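Local structure of tRNA modification GTPase mnmE (Chlorobium tepidum, 3GEE) at residues L315-L320 against K345-A350. The protein probably hydrolyses GTP at a very high intrinsic rate and, with MnmG, takes part in adding a carboxymethylaminomethyl group to the wobble uridine of certain tRNAs. Sequence-based numbering, arbitrary orientation.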
# COMPACT_ATOMS: atom_id res chain seq x y z
N LEU A 315 20.87 -19.52 -18.43
CA LEU A 315 22.18 -19.66 -17.83
C LEU A 315 22.18 -20.78 -16.80
O LEU A 315 21.38 -20.78 -15.87
CB LEU A 315 22.61 -18.34 -17.19
CG LEU A 315 23.82 -18.24 -16.25
CD1 LEU A 315 25.11 -18.61 -16.97
CD2 LEU A 315 23.93 -16.83 -15.68
N ILE A 316 23.08 -21.74 -16.99
CA ILE A 316 23.26 -22.82 -16.01
C ILE A 316 24.55 -22.59 -15.25
O ILE A 316 25.61 -22.40 -15.84
CB ILE A 316 23.26 -24.22 -16.67
CG1 ILE A 316 22.01 -24.42 -17.53
CG2 ILE A 316 23.35 -25.29 -15.59
CD1 ILE A 316 22.03 -25.67 -18.39
N LEU A 317 24.44 -22.58 -13.92
CA LEU A 317 25.61 -22.56 -13.05
C LEU A 317 25.74 -23.94 -12.42
O LEU A 317 24.89 -24.33 -11.61
CB LEU A 317 25.49 -21.49 -11.96
CG LEU A 317 25.32 -20.00 -12.28
CD1 LEU A 317 25.28 -19.21 -10.98
CD2 LEU A 317 26.42 -19.45 -13.19
N TYR A 318 26.78 -24.68 -12.80
CA TYR A 318 27.07 -25.94 -12.15
C TYR A 318 28.03 -25.73 -10.98
O TYR A 318 29.18 -25.32 -11.17
CB TYR A 318 27.62 -27.00 -13.11
CG TYR A 318 27.51 -28.40 -12.54
CD1 TYR A 318 26.45 -29.23 -12.88
CD2 TYR A 318 28.44 -28.87 -11.61
CE1 TYR A 318 26.32 -30.51 -12.34
CE2 TYR A 318 28.33 -30.14 -11.06
CZ TYR A 318 27.27 -30.96 -11.43
OH TYR A 318 27.15 -32.22 -10.89
N LEU A 319 27.54 -26.01 -9.78
CA LEU A 319 28.34 -25.91 -8.57
C LEU A 319 28.95 -27.26 -8.23
O LEU A 319 28.27 -28.28 -8.20
CB LEU A 319 27.50 -25.43 -7.40
CG LEU A 319 27.42 -23.94 -7.10
CD1 LEU A 319 26.39 -23.70 -6.02
CD2 LEU A 319 28.77 -23.39 -6.65
N LEU A 320 30.26 -27.25 -7.99
CA LEU A 320 30.94 -28.43 -7.50
C LEU A 320 32.00 -28.00 -6.49
O LEU A 320 32.70 -27.01 -6.71
CB LEU A 320 31.54 -29.22 -8.68
CG LEU A 320 32.98 -29.04 -9.18
CD1 LEU A 320 33.34 -30.16 -10.13
CD2 LEU A 320 33.18 -27.68 -9.84
N LYS A 345 23.70 -20.90 -21.57
CA LYS A 345 25.07 -20.54 -21.27
C LYS A 345 25.52 -21.36 -20.08
O LYS A 345 24.87 -21.37 -19.03
CB LYS A 345 25.22 -19.05 -20.97
CG LYS A 345 26.67 -18.63 -20.87
CD LYS A 345 26.85 -17.29 -20.18
CE LYS A 345 28.33 -16.98 -20.03
NZ LYS A 345 28.57 -15.59 -19.57
N PHE A 346 26.64 -22.07 -20.25
CA PHE A 346 27.17 -22.90 -19.18
C PHE A 346 28.30 -22.20 -18.44
O PHE A 346 29.08 -21.46 -19.03
CB PHE A 346 27.64 -24.25 -19.71
CG PHE A 346 27.46 -25.35 -18.72
CD1 PHE A 346 28.42 -25.58 -17.74
CD2 PHE A 346 26.33 -26.15 -18.75
CE1 PHE A 346 28.25 -26.58 -16.81
CE2 PHE A 346 26.15 -27.16 -17.83
CZ PHE A 346 27.11 -27.38 -16.85
N LEU A 347 28.36 -22.44 -17.14
CA LEU A 347 29.31 -21.77 -16.27
C LEU A 347 29.59 -22.68 -15.08
O LEU A 347 28.70 -22.94 -14.26
CB LEU A 347 28.71 -20.44 -15.81
CG LEU A 347 29.55 -19.16 -15.78
CD1 LEU A 347 30.51 -19.16 -14.59
CD2 LEU A 347 30.30 -18.93 -17.10
N THR A 348 30.83 -23.17 -14.99
CA THR A 348 31.22 -24.09 -13.92
C THR A 348 31.72 -23.31 -12.72
O THR A 348 32.69 -22.56 -12.81
CB THR A 348 32.29 -25.10 -14.38
OG1 THR A 348 31.82 -25.79 -15.54
CG2 THR A 348 32.59 -26.12 -13.28
N VAL A 349 31.04 -23.51 -11.60
CA VAL A 349 31.33 -22.77 -10.38
C VAL A 349 31.95 -23.69 -9.34
O VAL A 349 31.26 -24.49 -8.70
CB VAL A 349 30.07 -22.09 -9.83
CG1 VAL A 349 30.44 -21.09 -8.76
CG2 VAL A 349 29.29 -21.40 -10.95
N ALA A 350 33.27 -23.58 -9.20
CA ALA A 350 34.02 -24.38 -8.24
C ALA A 350 33.93 -23.74 -6.86
O ALA A 350 34.51 -22.69 -6.61
CB ALA A 350 35.47 -24.51 -8.69
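The F346 ring meets I316 and Y318 obliquely, CE2 lying 4.0 Å from I316 CG2 and CE1 3.8 Å from Y318 CB, while OG1 of T348, hydrogen-bonded to T372 OG1, sits at its edge, in the ring plane. With CG anti to the backbone N (chi1 -162°), the Y318 ring leads away from 345-350, and CB is the nearest atom of Y318 to F346. An alanine in place of F346 would probably leave a gap beside I316 CG2 and Y318 CB. On the opposite face of the sheet, L317 and L347 lie side by side, with L317 CD2 3.6 Å from L347 CB, and L319 CD2 approaches V349 CG1 to 3.5 Å. Matched residues pair in parallel register; the backbone bonds include I316 N to K345 O at 2.7 Å and V349 N to Y318 O at 2.6 Å, whereas L347 N to I316 O is weak (120° at the hydrogen). The two strands belong to a beta-alpha-beta unit of the P-loop GTPase domain, joined through helix 331-340, which covers the Y318, F346 and T348 face; helix 385-392 packs on L315, L317 and L347, and strand 234-239 flanks 315-320 on its other edge.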